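Local coordinates for protein thioredoxin reductase (Streptomyces clavuligerus, PDB 4NTD) that uses FAD to catalyse disulfide-bond formation in a natural product, probably holomycin, and is related to the thioredoxin reductases, at residues L130-A138 with L319-D327. Residues are numbered along the deposited sequence; the frame is centred on the assembly and turned at random.
With GSH (glutathione), chain B.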
loop_
_atom_site.group_PDB
_atom_site.type_symbol
_atom_site.label_atom_id
_atom_site.label_comp_id
_atom_site.label_asym_id
_atom_site.label_seq_id
_atom_site.Cartn_x
_atom_site.Cartn_y
_atom_site.Cartn_z
ATOM N N LEU A 130 -2.587 -6.617 28.533
ATOM C CA LEU A 130 -1.705 -5.466 28.325
ATOM C C LEU A 130 -2.536 -4.189 28.277
ATOM O O LEU A 130 -3.649 -4.195 27.753
ATOM C CB LEU A 130 -0.974 -5.562 26.985
ATOM C CG LEU A 130 -0.276 -6.850 26.554
ATOM C CD1 LEU A 130 -1.233 -7.783 25.828
ATOM C CD2 LEU A 130 0.899 -6.496 25.655
ATOM N N SER A 131 -1.976 -3.098 28.795
ATOM C CA SER A 131 -2.565 -1.767 28.653
ATOM C C SER A 131 -1.786 -0.996 27.591
ATOM O O SER A 131 -0.560 -1.038 27.575
ATOM C CB SER A 131 -2.517 -1.020 29.985
ATOM O OG SER A 131 -3.168 0.234 29.890
ATOM N N THR A 132 -2.499 -0.295 26.709
ATOM C CA THR A 132 -1.871 0.410 25.587
ATOM C C THR A 132 -2.617 1.692 25.210
ATOM O O THR A 132 -3.818 1.817 25.452
ATOM C CB THR A 132 -1.761 -0.513 24.350
ATOM O OG1 THR A 132 -1.059 0.158 23.295
ATOM C CG2 THR A 132 -3.139 -0.950 23.852
ATOM N N ARG A 133 -1.900 2.640 24.610
ATOM C CA ARG A 133 -2.511 3.895 24.166
ATOM C C ARG A 133 -3.326 3.715 22.885
ATOM O O ARG A 133 -4.351 4.374 22.706
ATOM C CB ARG A 133 -1.445 4.976 23.956
ATOM C CG ARG A 133 -0.677 5.334 25.217
ATOM C CD ARG A 133 0.384 6.388 24.948
ATOM N NE ARG A 133 -0.194 7.709 24.724
ATOM C CZ ARG A 133 0.498 8.786 24.351
ATOM N NH1 ARG A 133 1.808 8.716 24.139
ATOM N NH2 ARG A 133 -0.129 9.942 24.177
ATOM N N ARG A 134 -2.864 2.828 22.002
ATOM C CA ARG A 134 -3.472 2.634 20.684
ATOM C C ARG A 134 -3.476 1.161 20.280
ATOM O O ARG A 134 -2.700 0.360 20.809
ATOM C CB ARG A 134 -2.702 3.433 19.630
ATOM C CG ARG A 134 -2.672 4.939 19.851
ATOM C CD ARG A 134 -4.043 5.560 19.658
ATOM N NE ARG A 134 -3.998 7.020 19.695
ATOM C CZ ARG A 134 -4.011 7.767 20.800
ATOM N NH1 ARG A 134 -4.065 7.214 22.010
ATOM N NH2 ARG A 134 -3.964 9.090 20.692
ATOM N N VAL A 135 -4.349 0.820 19.335
ATOM C CA VAL A 135 -4.437 -0.536 18.789
ATOM C C VAL A 135 -4.492 -0.492 17.261
ATOM O O VAL A 135 -5.192 0.342 16.683
ATOM C CB VAL A 135 -5.684 -1.279 19.322
ATOM C CG1 VAL A 135 -5.827 -2.654 18.674
ATOM C CG2 VAL A 135 -5.610 -1.415 20.835
ATOM N N VAL A 136 -3.738 -1.387 16.623
ATOM C CA VAL A 136 -3.855 -1.647 15.190
ATOM C C VAL A 136 -4.339 -3.084 15.027
ATOM O O VAL A 136 -3.676 -4.018 15.484
ATOM C CB VAL A 136 -2.509 -1.476 14.453
ATOM C CG1 VAL A 136 -2.663 -1.797 12.969
ATOM C CG2 VAL A 136 -1.970 -0.065 14.645
ATOM N N VAL A 137 -5.496 -3.256 14.393
ATOM C CA VAL A 137 -6.050 -4.584 14.127
ATOM C C VAL A 137 -5.693 -4.983 12.697
ATOM O O VAL A 137 -6.112 -4.331 11.738
ATOM C CB VAL A 137 -7.579 -4.615 14.336
ATOM C CG1 VAL A 137 -8.142 -5.999 14.033
ATOM C CG2 VAL A 137 -7.926 -4.198 15.760
ATOM N N ALA A 138 -4.899 -6.043 12.568
ATOM C CA ALA A 138 -4.437 -6.534 11.269
ATOM C C ALA A 138 -4.571 -8.054 11.237
ATOM O O ALA A 138 -3.615 -8.781 10.972
ATOM C CB ALA A 138 -2.996 -6.108 11.031
ATOM N N LEU A 319 -1.138 7.272 12.806
ATOM C CA LEU A 319 -1.218 6.971 14.232
ATOM C C LEU A 319 -0.163 7.751 15.019
ATOM O O LEU A 319 -0.479 8.372 16.036
ATOM C CB LEU A 319 -1.082 5.460 14.460
ATOM C CG LEU A 319 -1.363 4.894 15.857
ATOM C CD1 LEU A 319 -1.705 3.413 15.758
ATOM C CD2 LEU A 319 -0.193 5.107 16.809
ATOM N N ASN A 320 1.082 7.731 14.549
ATOM C CA ASN A 320 2.143 8.475 15.224
ATOM C C ASN A 320 1.870 9.976 15.219
ATOM O O ASN A 320 2.077 10.647 16.227
ATOM C CB ASN A 320 3.509 8.211 14.600
ATOM C CG ASN A 320 4.617 8.969 15.308
ATOM O OD1 ASN A 320 4.932 8.686 16.464
ATOM N ND2 ASN A 320 5.192 9.955 14.632
ATOM N N HIS A 321 1.408 10.492 14.084
ATOM C CA HIS A 321 1.056 11.909 13.970
ATOM C C HIS A 321 0.046 12.328 15.024
ATOM O O HIS A 321 0.197 13.370 15.662
ATOM C CB HIS A 321 0.503 12.223 12.581
ATOM C CG HIS A 321 1.520 12.804 11.660
ATOM N ND1 HIS A 321 1.383 14.055 11.101
ATOM C CD2 HIS A 321 2.711 12.325 11.233
ATOM C CE1 HIS A 321 2.438 14.311 10.353
ATOM N NE2 HIS A 321 3.259 13.276 10.413
ATOM N N GLN A 322 -0.983 11.510 15.209
ATOM C CA GLN A 322 -2.033 11.852 16.153
ATOM C C GLN A 322 -1.585 11.638 17.605
ATOM O O GLN A 322 -2.038 12.355 18.498
ATOM C CB GLN A 322 -3.324 11.100 15.825
ATOM C CG GLN A 322 -4.564 11.767 16.402
ATOM C CD GLN A 322 -4.788 11.422 17.861
ATOM O OE1 GLN A 322 -4.399 10.348 18.319
ATOM N NE2 GLN A 322 -5.399 12.338 18.603
ATOM N N LEU A 323 -0.689 10.678 17.842
ATOM C CA LEU A 323 -0.071 10.530 19.167
ATOM C C LEU A 323 0.738 11.772 19.536
ATOM O O LEU A 323 0.703 12.211 20.683
ATOM C CB LEU A 323 0.828 9.287 19.250
ATOM C CG LEU A 323 0.183 7.961 19.654
ATOM C CD1 LEU A 323 1.242 6.868 19.670
ATOM C CD2 LEU A 323 -0.498 8.053 21.013
ATOM N N VAL A 324 1.460 12.333 18.568
ATOM C CA VAL A 324 2.183 13.586 18.794
ATOM C C VAL A 324 1.199 14.698 19.164
ATOM O O VAL A 324 1.437 15.443 20.113
ATOM C CB VAL A 324 3.033 14.003 17.572
ATOM C CG1 VAL A 324 3.574 15.418 17.743
ATOM C CG2 VAL A 324 4.180 13.025 17.366
ATOM N N ASP A 325 0.091 14.799 18.432
ATOM C CA ASP A 325 -0.936 15.797 18.745
ATOM C C ASP A 325 -1.424 15.648 20.191
ATOM O O ASP A 325 -1.601 16.644 20.893
ATOM C CB ASP A 325 -2.120 15.706 17.774
ATOM C CG ASP A 325 -1.759 16.126 16.355
ATOM O OD1 ASP A 325 -2.534 15.804 15.432
ATOM O OD2 ASP A 325 -0.711 16.775 16.152
ATOM N N GLU A 326 -1.623 14.409 20.636
ATOM C CA GLU A 326 -2.010 14.153 22.026
ATOM C C GLU A 326 -0.874 14.484 23.003
ATOM O O GLU A 326 -1.119 15.085 24.051
ATOM C CB GLU A 326 -2.462 12.703 22.219
ATOM C CG GLU A 326 -3.113 12.454 23.573
ATOM C CD GLU A 326 -3.443 10.996 23.813
ATOM O OE1 GLU A 326 -4.183 10.405 23.000
ATOM O OE2 GLU A 326 -2.963 10.445 24.824
ATOM N N ASP A 327 0.354 14.088 22.661
ATOM C CA ASP A 327 1.534 14.397 23.481
ATOM C C ASP A 327 1.659 15.914 23.698
ATOM O O ASP A 327 1.917 16.371 24.814
ATOM C CB ASP A 327 2.827 13.863 22.831
ATOM C CG ASP A 327 2.921 12.333 22.831
ATOM O OD1 ASP A 327 2.307 11.676 23.699
ATOM O OD2 ASP A 327 3.629 11.786 21.952
HETATM N N1 GSH B . 2.436 14.914 5.884
HETATM C CA1 GSH B . 2.593 15.309 7.285
HETATM C C1 GSH B . 1.355 16.138 7.679
HETATM O O11 GSH B . 1.377 17.355 7.367
HETATM O O12 GSH B . 0.421 15.551 8.281
HETATM C CB1 GSH B . 3.785 16.213 7.485
HETATM C CG1 GSH B . 4.794 15.639 8.479
HETATM C CD1 GSH B . 5.456 14.413 7.855
HETATM O OE1 GSH B . 5.132 13.273 8.180
HETATM N N2 GSH B . 6.471 14.716 7.042
HETATM C CA2 GSH B . 7.241 13.704 6.310
HETATM C C2 GSH B . 6.491 13.389 5.085
HETATM O O2 GSH B . 5.553 14.061 4.654
HETATM C CB2 GSH B . 7.132 12.293 6.891
HETATM S SG2 GSH B . 8.630 11.282 7.224
HETATM N N3 GSH B . 6.895 12.209 4.653
HETATM C CA3 GSH B . 6.207 11.554 3.625
HETATM C C3 GSH B . 6.998 11.286 2.316
HETATM O O31 GSH B . 8.356 11.439 2.295
HETATM O O32 GSH B . 6.376 10.855 1.259
HETATM O O HOH W 1 -3.230 7.744 25.203
HETATM O O HOH W 2 -2.926 7.991 17.352
HETATM O O HOH W 3 -5.801 8.161 17.890
#
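Leu323 CD2 sits over the centre of two guanidinium groups, those of Arg133 and Arg134, 3.5 Å above each plane. Carboxylate oxygens meet both groups at their edges, and the amide oxygen of Gln322 joins them at Arg134. At Arg133, NH1 and NH2 both grip one oxygen, Asp327 OD1, each at 3.0 Å. The NH1 bond takes the syn lone pair; the NH2 bond comes from above the carboxylate plane. NH2 also reaches Glu326 OE2 at 3.0 Å in a nearly straight bond (168°). Arg134 NH2 lies between Glu326 OE1 and Gln322 OE1, 2.7 Å from each. The amide of Gln322 is nearly coplanar with the guanidinium and receives the bond on a lone pair. Arg134 NH1 turns back to the Arg133 carbonyl O (2.9 Å), which, with the two NH2 bonds, helps hold the group's rotation. With CG anti to the carbonyl carbon (chi1 -61°), the Arg134 CG lies against Leu319 CD2 and Leu323 CD2. Leu319 CD1 continues the apolar contact to Val136 CG2 (3.7 Å). One water joins Arg133 NE to Glu326 OE2; another joins Arg134 NE to Gln322 OE1 and the Leu319 carbonyl.

The contact ties the corner at Arg133 and the strand that follows, part of the parallel FAD-domain sheet, to helix 305-338. Asp327 OD2 has a second cationic partner, Arg54. On the same helix, His321 NE2 hydrogen-bonds glutathione, which Arg65 of the second subunit also holds. A methionine in place of Arg134 would probably leave Glu326 OE1 and Gln322 OE1 without their shared donor. Glu326 bridges the two arginines, one oxygen to each, and Asp327 adds a second countercharge at Arg133, so the positive charges are probably largely balanced within the contact.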